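Local coordinates for berberine bridge enzyme-like 28 (Arabidopsis thaliana, PDB 5D79), which is a secreted FAD-dependent oxidoreductase of the berberine bridge enzyme-like family, involved in the plant's adaptation to salt stress, at residues I81-K86 / D129-R134; D282-R287 / G304-P309; A469-K474 / K498-N503. All coordinates share one frame; numbering follows the deposited sequence.

Contact 1 of 3, residues I81-K86 / D129-R134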
# COMPACT_ATOMS: atom_id res chain seq x y z
N ILE A 81 -17.49 5.82 15.83
CA ILE A 81 -16.72 4.70 15.32
C ILE A 81 -17.44 3.41 15.65
O ILE A 81 -17.89 3.22 16.76
CB ILE A 81 -15.30 4.65 15.93
CG1 ILE A 81 -14.54 5.95 15.63
CG2 ILE A 81 -14.53 3.44 15.41
CD1 ILE A 81 -13.28 6.10 16.45
N ILE A 82 -17.56 2.52 14.67
CA ILE A 82 -18.17 1.22 14.90
C ILE A 82 -17.12 0.13 14.62
O ILE A 82 -16.49 0.12 13.56
CB ILE A 82 -19.43 1.01 14.02
CG1 ILE A 82 -20.41 2.18 14.16
CG2 ILE A 82 -20.12 -0.29 14.37
CD1 ILE A 82 -20.25 3.28 13.10
N THR A 83 -16.93 -0.76 15.59
CA THR A 83 -16.02 -1.90 15.43
C THR A 83 -16.83 -3.18 15.30
O THR A 83 -17.02 -3.90 16.29
CB THR A 83 -14.99 -2.03 16.62
OG1 THR A 83 -15.66 -2.36 17.85
CG2 THR A 83 -14.20 -0.74 16.81
N PRO A 84 -17.32 -3.48 14.09
CA PRO A 84 -18.16 -4.65 13.83
C PRO A 84 -17.50 -5.97 14.24
O PRO A 84 -16.27 -6.06 14.20
CB PRO A 84 -18.38 -4.60 12.31
CG PRO A 84 -17.21 -3.79 11.79
CD PRO A 84 -16.97 -2.77 12.84
N VAL A 85 -18.29 -6.97 14.62
CA VAL A 85 -17.75 -8.27 14.99
C VAL A 85 -18.32 -9.39 14.11
O VAL A 85 -17.79 -10.51 14.09
CB VAL A 85 -18.01 -8.61 16.47
CG1 VAL A 85 -17.31 -7.60 17.38
CG2 VAL A 85 -19.51 -8.66 16.75
N LYS A 86 -19.39 -9.09 13.39
CA LYS A 86 -19.94 -10.04 12.42
C LYS A 86 -20.34 -9.26 11.18
O LYS A 86 -20.51 -8.05 11.24
CB LYS A 86 -21.14 -10.79 13.01
CG LYS A 86 -22.20 -9.91 13.62
CD LYS A 86 -23.18 -10.70 14.47
CE LYS A 86 -24.20 -9.78 15.15
NZ LYS A 86 -23.60 -8.87 16.18
N ASP A 129 -14.32 0.61 11.63
CA ASP A 129 -13.01 0.04 11.95
C ASP A 129 -13.12 -1.48 11.95
O ASP A 129 -13.92 -2.05 12.71
CB ASP A 129 -12.51 0.57 13.30
CG ASP A 129 -11.04 0.23 13.60
OD1 ASP A 129 -10.63 -0.94 13.46
OD2 ASP A 129 -10.29 1.16 14.00
N LEU A 130 -12.33 -2.14 11.11
CA LEU A 130 -12.45 -3.58 10.88
C LEU A 130 -11.56 -4.43 11.76
O LEU A 130 -11.38 -5.62 11.51
CB LEU A 130 -12.15 -3.91 9.42
CG LEU A 130 -13.10 -3.25 8.42
CD1 LEU A 130 -12.60 -3.43 7.01
CD2 LEU A 130 -14.48 -3.84 8.58
N ARG A 131 -11.02 -3.82 12.81
CA ARG A 131 -10.05 -4.47 13.69
C ARG A 131 -10.51 -5.81 14.27
O ARG A 131 -9.68 -6.65 14.60
CB ARG A 131 -9.70 -3.53 14.83
CG ARG A 131 -10.82 -3.28 15.83
CD ARG A 131 -10.36 -2.27 16.84
NE ARG A 131 -9.61 -1.22 16.16
CZ ARG A 131 -9.02 -0.20 16.76
NH1 ARG A 131 -9.08 -0.08 18.08
NH2 ARG A 131 -8.37 0.70 16.04
N ASN A 132 -11.81 -6.02 14.40
CA ASN A 132 -12.34 -7.24 15.01
C ASN A 132 -12.54 -8.38 14.02
O ASN A 132 -12.67 -9.54 14.42
CB ASN A 132 -13.67 -6.95 15.72
CG ASN A 132 -13.50 -6.14 16.98
OD1 ASN A 132 -12.42 -6.13 17.58
ND2 ASN A 132 -14.56 -5.45 17.39
N LEU A 133 -12.57 -8.05 12.73
CA LEU A 133 -12.74 -9.05 11.68
C LEU A 133 -11.41 -9.29 10.97
O LEU A 133 -11.16 -8.74 9.90
CB LEU A 133 -13.81 -8.61 10.68
CG LEU A 133 -15.23 -8.43 11.24
CD1 LEU A 133 -16.20 -7.96 10.16
CD2 LEU A 133 -15.70 -9.73 11.87
N ARG A 134 -10.58 -10.13 11.57
CA ARG A 134 -9.24 -10.39 11.05
C ARG A 134 -8.92 -11.87 11.03
O ARG A 134 -7.75 -12.27 11.09
CB ARG A 134 -8.19 -9.63 11.87
CG ARG A 134 -8.20 -9.95 13.35
CD ARG A 134 -7.13 -9.14 14.05
NE ARG A 134 -7.58 -8.66 15.35
CZ ARG A 134 -6.78 -8.12 16.27
NH1 ARG A 134 -7.29 -7.71 17.43
NH2 ARG A 134 -5.48 -8.01 16.04
O HOH W 1 -14.25 -4.42 13.96
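Backbone hydrogen bonding joins these segments where strands 80-82 and 125-129 end side by side. Asp129 N donates to Ile82 O at 2.9 Å, within the carbonyl plane, and just beyond it Thr83 CA turns its hydrogen almost straight at Asp129 O. Past that point the chains part, and a water takes over: it donates to Pro84 O and to Asp129 O and accepts from Asn132 N, so three backbone groups are satisfied by one molecule.

Side-chain polar bonds brace the turn that follows. With CG of Asp129 anti to the backbone N (chi1 -169°), OD1 is turned toward the chain ahead, where Arg131 N meets its anti lone pair at 3.0 Å, an Asx turn. Arg131 NE reaches the same oxygen from above the carboxylate plane, while Arg131 NH2 forms a salt bridge to Asp129 OD2 over 2.8 Å. OD2 is also paired with Arg107, which would probably help keep the buried aspartate ionised. Asn132 ND2 adds a weak hydrogen bond to Thr83 O, 3.1 Å long.

Van der Waals contacts fill in between. Thr83 CG2 rests against Asp129 CB and Arg131 CD, Val85 CG1 lies alongside the Asn132 amide, and Leu133 CD2 comes within 3.1 Å of Val85 O, tight for a methyl group. On the FAD side, Leu130 CD2 touches Pro84 CG at 4.2 Å, and the leucine borders the cofactor.

Strand 125-129 thus runs out into a type I turn, closed by Leu133 N to Leu130 O, with the Asx turn of Asp129 leading into it, while the chain after its parallel neighbour 80-82 passes alongside: the contact sits at the C-terminal ends of the two inner, parallel strands of the four-stranded mixed sheet in the PCMH-type FAD-binding domain.

Contact 2 of 3, residues D282-R287 / G304-P309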
# COMPACT_ATOMS: atom_id res chain seq x y z
N ASP A 282 12.89 -13.75 -13.19
CA ASP A 282 11.76 -13.47 -12.30
C ASP A 282 12.10 -13.79 -10.85
O ASP A 282 11.52 -13.22 -9.93
CB ASP A 282 10.54 -14.29 -12.71
CG ASP A 282 9.89 -13.78 -13.97
OD1 ASP A 282 10.42 -12.82 -14.57
OD2 ASP A 282 8.85 -14.35 -14.38
N ASP A 283 13.02 -14.73 -10.66
CA ASP A 283 13.44 -15.18 -9.33
C ASP A 283 14.27 -14.14 -8.56
O ASP A 283 14.37 -14.21 -7.34
CB ASP A 283 14.23 -16.49 -9.45
CG ASP A 283 13.35 -17.69 -9.79
OD1 ASP A 283 12.16 -17.67 -9.42
OD2 ASP A 283 13.85 -18.64 -10.43
N LEU A 284 14.84 -13.17 -9.27
CA LEU A 284 15.72 -12.17 -8.67
C LEU A 284 15.07 -10.79 -8.50
O LEU A 284 14.70 -10.14 -9.47
CB LEU A 284 17.01 -12.02 -9.50
CG LEU A 284 18.06 -11.04 -8.97
CD1 LEU A 284 18.39 -11.35 -7.52
CD2 LEU A 284 19.33 -11.10 -9.81
N PHE A 285 14.98 -10.36 -7.25
CA PHE A 285 14.46 -9.06 -6.87
C PHE A 285 15.60 -8.20 -6.35
O PHE A 285 16.22 -8.56 -5.36
CB PHE A 285 13.38 -9.21 -5.79
CG PHE A 285 12.88 -7.90 -5.23
CD1 PHE A 285 11.87 -7.19 -5.88
CD2 PHE A 285 13.40 -7.37 -4.05
CE1 PHE A 285 11.41 -5.99 -5.36
CE2 PHE A 285 12.93 -6.17 -3.53
CZ PHE A 285 11.93 -5.49 -4.19
N ILE A 286 15.87 -7.07 -7.01
CA ILE A 286 16.93 -6.16 -6.57
C ILE A 286 16.44 -4.72 -6.41
O ILE A 286 16.19 -4.01 -7.39
CB ILE A 286 18.14 -6.15 -7.55
CG1 ILE A 286 18.27 -7.46 -8.31
CG2 ILE A 286 19.44 -5.83 -6.82
CD1 ILE A 286 19.27 -7.36 -9.40
N ARG A 287 16.34 -4.28 -5.16
CA ARG A 287 15.90 -2.93 -4.81
C ARG A 287 17.08 -2.00 -4.45
O ARG A 287 18.09 -2.44 -3.89
CB ARG A 287 14.90 -3.00 -3.65
CG ARG A 287 14.80 -1.74 -2.79
CD ARG A 287 13.60 -1.76 -1.83
NE ARG A 287 12.33 -1.83 -2.55
CZ ARG A 287 11.16 -2.07 -1.97
NH1 ARG A 287 11.10 -2.24 -0.65
NH2 ARG A 287 10.05 -2.13 -2.70
N GLY A 304 18.09 -7.45 -1.77
CA GLY A 304 17.39 -8.31 -2.70
C GLY A 304 16.98 -9.65 -2.16
O GLY A 304 17.47 -10.11 -1.13
N LEU A 305 16.05 -10.28 -2.87
CA LEU A 305 15.54 -11.59 -2.53
C LEU A 305 15.65 -12.45 -3.78
O LEU A 305 15.13 -12.10 -4.84
CB LEU A 305 14.10 -11.51 -2.03
CG LEU A 305 13.40 -12.86 -1.88
CD1 LEU A 305 13.99 -13.63 -0.75
CD2 LEU A 305 11.92 -12.68 -1.67
N TYR A 306 16.36 -13.56 -3.67
CA TYR A 306 16.47 -14.48 -4.77
C TYR A 306 15.72 -15.76 -4.43
O TYR A 306 15.95 -16.35 -3.37
CB TYR A 306 17.94 -14.76 -5.09
CG TYR A 306 18.13 -15.73 -6.22
CD1 TYR A 306 17.86 -15.37 -7.53
CD2 TYR A 306 18.59 -17.02 -5.97
CE1 TYR A 306 18.04 -16.26 -8.56
CE2 TYR A 306 18.77 -17.91 -7.00
CZ TYR A 306 18.49 -17.53 -8.29
OH TYR A 306 18.68 -18.43 -9.30
N ILE A 307 14.80 -16.17 -5.31
CA ILE A 307 14.03 -17.40 -5.11
C ILE A 307 14.84 -18.62 -5.58
O ILE A 307 14.58 -19.18 -6.65
CB ILE A 307 12.68 -17.35 -5.84
CG1 ILE A 307 12.01 -16.02 -5.61
CG2 ILE A 307 11.75 -18.43 -5.33
CD1 ILE A 307 11.70 -15.77 -4.18
N GLY A 308 15.83 -19.00 -4.77
CA GLY A 308 16.74 -20.08 -5.10
C GLY A 308 17.98 -20.03 -4.22
O GLY A 308 18.07 -19.17 -3.34
N PRO A 309 18.94 -20.95 -4.46
CA PRO A 309 20.17 -21.17 -3.68
C PRO A 309 21.21 -20.06 -3.82
O PRO A 309 21.21 -19.36 -4.83
CB PRO A 309 20.73 -22.48 -4.25
CG PRO A 309 19.64 -23.08 -5.05
CD PRO A 309 18.80 -21.94 -5.54
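Strands 284-287 and 304-306 run antiparallel, 4.7 Å apart with directions at 176°, as the open-end half of the hairpin formed by strands 284-292 and 298-306. Phe285 and Leu305 are its hydrogen-bonded pair, exchanging two N-H...O bonds of 3.0 Å; the ladder then runs one rung past the strands, where Ile307 N donates to Asp283 O at 2.9 Å and 165°.

Leu284 and Tyr306 share one face. Both have CG anti to the backbone N, yet they cross at about a right angle, so that Leu284 CB meets the ring edge of Tyr306 in its plane, 4.0 Å from CD1. Helix 310-320 packs against the same two side chains. At Gly304, also on this side, a beta carbon would run into Phe285 O. The reverse face carries Phe285 and Leu305, whose CB atoms stand 4.5 Å apart; the ring of Phe285 leans away along its own strand to set CZ over a face of the Arg287 guanidinium.

Where the strands end, Asp283 and Ile307 cross nearly perpendicularly. Asp283 CB lies near Tyr306 CE1 and its OD1 is 3.6 Å from Ile307 CB, while the carboxylate makes a salt bridge to Lys194. Ile307, at the centre of an inverse gamma turn, bends the chain toward the helix that starts beyond Pro309. An alanine in place of Asp283 would lose that salt bridge and would probably loosen the packing beside Ile307.

Chemically, then, backbone bonds set the register and largely apolar groups pack on both faces, with the Arg287 guanidinium beneath Phe285 CZ, whereas the carboxylate of Asp283 ties this end of the hairpin to Lys194.

Contact 3 of 3, residues A469-K474 / K498-N503. With FAD (flavin-adenine dinucleotide), chain E.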
# COMPACT_ATOMS: atom_id res chain seq x y z
N ALA A 469 0.95 7.29 -11.08
CA ALA A 469 0.99 7.27 -9.62
C ALA A 469 0.39 5.97 -9.05
O ALA A 469 -0.56 5.41 -9.61
CB ALA A 469 0.26 8.50 -9.06
N TYR A 470 0.93 5.51 -7.93
CA TYR A 470 0.43 4.31 -7.24
C TYR A 470 -0.65 4.65 -6.18
O TYR A 470 -0.38 5.38 -5.21
CB TYR A 470 1.62 3.58 -6.59
CG TYR A 470 1.30 2.27 -5.90
CD1 TYR A 470 0.27 1.43 -6.34
CD2 TYR A 470 2.04 1.86 -4.79
CE1 TYR A 470 -0.00 0.23 -5.69
CE2 TYR A 470 1.77 0.69 -4.14
CZ TYR A 470 0.76 -0.13 -4.59
OH TYR A 470 0.51 -1.29 -3.92
N VAL A 471 -1.86 4.11 -6.35
CA VAL A 471 -3.02 4.50 -5.54
C VAL A 471 -2.88 4.11 -4.08
O VAL A 471 -3.52 4.70 -3.21
CB VAL A 471 -4.36 3.91 -6.11
CG1 VAL A 471 -4.60 2.46 -5.66
CG2 VAL A 471 -5.54 4.79 -5.71
N ASN A 472 -2.02 3.13 -3.80
CA ASN A 472 -1.71 2.77 -2.41
C ASN A 472 -0.81 3.81 -1.75
O ASN A 472 -0.67 3.82 -0.53
CB ASN A 472 -1.08 1.38 -2.33
CG ASN A 472 -2.11 0.28 -2.09
OD1 ASN A 472 -3.21 0.55 -1.62
ND2 ASN A 472 -1.74 -0.95 -2.38
N PHE A 473 -0.20 4.68 -2.55
CA PHE A 473 0.47 5.87 -2.00
C PHE A 473 -0.41 7.10 -2.27
O PHE A 473 -0.06 7.93 -3.10
CB PHE A 473 1.87 6.06 -2.61
CG PHE A 473 2.85 4.93 -2.33
CD1 PHE A 473 2.80 4.21 -1.13
CD2 PHE A 473 3.82 4.58 -3.26
CE1 PHE A 473 3.70 3.17 -0.88
CE2 PHE A 473 4.72 3.54 -3.02
CZ PHE A 473 4.66 2.83 -1.83
N LYS A 474 -1.55 7.20 -1.59
CA LYS A 474 -2.50 8.30 -1.84
C LYS A 474 -1.85 9.68 -1.67
O LYS A 474 -1.15 9.94 -0.69
CB LYS A 474 -3.73 8.19 -0.93
CG LYS A 474 -4.98 7.63 -1.60
CD LYS A 474 -6.20 7.87 -0.73
CE LYS A 474 -7.22 6.74 -0.85
NZ LYS A 474 -8.26 6.82 0.23
N LYS A 498 -3.98 9.26 -13.60
CA LYS A 498 -2.63 9.14 -13.06
C LYS A 498 -2.47 7.82 -12.29
O LYS A 498 -1.49 7.08 -12.46
CB LYS A 498 -2.32 10.35 -12.16
CG LYS A 498 -2.44 11.70 -12.86
CD LYS A 498 -2.13 12.82 -11.87
CE LYS A 498 -2.07 14.18 -12.55
NZ LYS A 498 -1.76 15.26 -11.57
N TYR A 499 -3.47 7.51 -11.48
CA TYR A 499 -3.50 6.28 -10.71
C TYR A 499 -3.79 5.05 -11.58
O TYR A 499 -3.21 3.99 -11.36
CB TYR A 499 -4.58 6.36 -9.64
CG TYR A 499 -4.31 7.23 -8.44
CD1 TYR A 499 -3.05 7.30 -7.85
CD2 TYR A 499 -5.35 7.95 -7.85
CE1 TYR A 499 -2.83 8.09 -6.72
CE2 TYR A 499 -5.14 8.73 -6.72
CZ TYR A 499 -3.89 8.80 -6.16
OH TYR A 499 -3.70 9.58 -5.05
N PHE A 500 -4.70 5.19 -12.54
CA PHE A 500 -5.26 4.03 -13.24
C PHE A 500 -5.10 4.03 -14.75
O PHE A 500 -5.46 3.04 -15.40
CB PHE A 500 -6.73 3.91 -12.90
CG PHE A 500 -7.00 3.76 -11.44
CD1 PHE A 500 -6.56 2.64 -10.76
CD2 PHE A 500 -7.67 4.74 -10.74
CE1 PHE A 500 -6.80 2.49 -9.43
CE2 PHE A 500 -7.91 4.59 -9.39
CZ PHE A 500 -7.47 3.45 -8.74
N LYS A 501 -4.58 5.12 -15.31
CA LYS A 501 -4.36 5.29 -16.75
C LYS A 501 -5.56 4.88 -17.60
O LYS A 501 -6.65 5.41 -17.42
CB LYS A 501 -3.10 4.54 -17.19
CG LYS A 501 -1.84 5.06 -16.50
CD LYS A 501 -0.60 4.85 -17.35
CE LYS A 501 0.50 5.81 -16.94
NZ LYS A 501 1.85 5.26 -17.28
N ASN A 502 -5.39 3.93 -18.52
CA ASN A 502 -6.48 3.55 -19.42
C ASN A 502 -7.59 2.75 -18.74
O ASN A 502 -8.64 2.50 -19.33
CB ASN A 502 -5.94 2.77 -20.62
CG ASN A 502 -4.91 3.56 -21.40
OD1 ASN A 502 -5.13 4.73 -21.70
ND2 ASN A 502 -3.78 2.95 -21.70
N ASN A 503 -7.34 2.35 -17.50
CA ASN A 503 -8.32 1.59 -16.72
C ASN A 503 -9.36 2.48 -16.06
O ASN A 503 -10.32 1.97 -15.48
CB ASN A 503 -7.62 0.76 -15.65
CG ASN A 503 -6.93 -0.47 -16.22
OD1 ASN A 503 -7.33 -1.01 -17.26
ND2 ASN A 503 -5.91 -0.95 -15.51
PA FAD E . -6.32 1.94 5.67
O1A FAD E . -6.07 3.38 6.02
O2A FAD E . -7.08 1.19 6.73
O5B FAD E . -7.06 1.86 4.23
C5B FAD E . -6.61 2.63 3.12
C4B FAD E . -7.71 2.86 2.08
O4B FAD E . -8.35 1.63 1.80
C3B FAD E . -8.77 3.82 2.59
O3B FAD E . -9.26 4.64 1.55
C2B FAD E . -9.85 2.90 3.12
O2B FAD E . -11.13 3.48 3.08
C1B FAD E . -9.70 1.67 2.23
N9A FAD E . -10.08 0.39 2.88
C8A FAD E . -9.46 -0.26 3.93
N7A FAD E . -10.14 -1.41 4.18
C5A FAD E . -11.18 -1.50 3.31
C6A FAD E . -12.18 -2.45 3.11
N6A FAD E . -12.12 -3.64 3.69
N1A FAD E . -13.12 -2.26 2.11
C2A FAD E . -13.05 -1.14 1.31
N3A FAD E . -12.06 -0.21 1.51
C4A FAD E . -11.14 -0.38 2.49
N1 FAD E . 2.20 -0.39 -0.13
C2 FAD E . 2.86 -1.21 -1.04
O2 FAD E . 2.23 -1.83 -1.90
N3 FAD E . 4.24 -1.35 -0.95
C4 FAD E . 4.97 -0.68 0.02
O4 FAD E . 6.17 -0.91 0.14
C4X FAD E . 4.30 0.13 0.94
N5 FAD E . 4.97 0.70 2.01
C5X FAD E . 4.24 1.23 3.07
C6 FAD E . 4.87 1.59 4.26
C7 FAD E . 4.12 2.13 5.32
C7M FAD E . 4.81 2.52 6.59
C8 FAD E . 2.74 2.26 5.20
C8M FAD E . 1.92 2.86 6.30
C9 FAD E . 2.12 1.91 4.01
C9A FAD E . 2.87 1.44 2.92
N10 FAD E . 2.26 1.11 1.72
C10 FAD E . 2.90 0.23 0.87
C1' FAD E . 0.90 1.64 1.39
C2' FAD E . -0.23 0.74 1.84
O2' FAD E . -0.19 -0.46 1.09
C3' FAD E . -1.54 1.49 1.62
O3' FAD E . -1.56 2.60 2.49
C4' FAD E . -2.74 0.65 1.94
O4' FAD E . -3.86 1.14 1.25
C5' FAD E . -3.06 0.76 3.41
O5' FAD E . -3.94 -0.28 3.77
P FAD E . -4.49 -0.30 5.28
O1P FAD E . -5.63 -1.27 5.40
O2P FAD E . -3.38 -0.63 6.25
O3P FAD E . -4.87 1.26 5.43
O HOH W 2 -2.51 2.66 -8.89
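The ring of Tyr499 takes Val471 CG2 over one face, a CH-pi contact 3.9 Å from the centroid and 13° off the normal, while the backbone of Ala469 lies at its edge. Val471 CG2, anti to its backbone N, also touches Phe500 CZ at 3.8 Å, so a single methyl is shared by two aromatic rings. Ala469 CB packs on Tyr499 CD1. The Tyr470 ring has Asn472 CB over one face and meets FAD C2 and Phe473 CE2 at its edge, and Tyr470 CD2 stands over the Phe473 ring.

Helix 488-500 is joined to the loop through its last turn. Ala469 N donates to Lys498 O across 2.8 Å from well above the carbonyl plane, and a water bridges Val471 N and Tyr499 O. Tyr499 OH reaches past Lys474 to Gln524 and Asp475 N, which fixes the far end of the ring.

The type I turn from Tyr470 to Phe473, with Lys474 after it, faces the cofactor, whereas Val471 turns to the helix. Tyr470 OH donates to FAD O2 at 2.7 Å and accepts from Asn472 ND2, in the plane of that amide; Asn472 OD1 accepts a hydrogen bond from FAD O4', Phe473 CE1 packs 3.5 Å from FAD C10, and Lys474 NZ holds FAD O3B at 2.7 Å.

Donation to O2 would probably favour negative charge at the N1-C2=O2 end of a reduced flavin. Thus apolar packing, one backbone hydrogen bond and a bridging water anchor the loop on the helix, and polar groups, with the Phe473 ring, hold FAD from isoalloxazine to adenosine ribose.

Overall arrangement
From the N terminus, the three contacts occur in series, each loop closing before the next opens, with neither nesting nor crossing. Contact 1 closes a loop of 42 residues, with helix 87-100, strand 103-107 and most of strand 125-129, within the FAD-binding domain. Contact 2 closes a short hairpin in the seven-stranded antiparallel sheet, on the opposite side of the chain's centre, the centres of contacts 1 and 2 being about 37 Å apart. Contact 3, in the berberine-like C-terminal region, brings the C-terminal turn of helix 488-500 back to the loop at 469-474. Contacts 2 and 3 approach within about 7 Å at their nearest atoms. FAD touches Leu130 of contact 1 and is bound by contact 3.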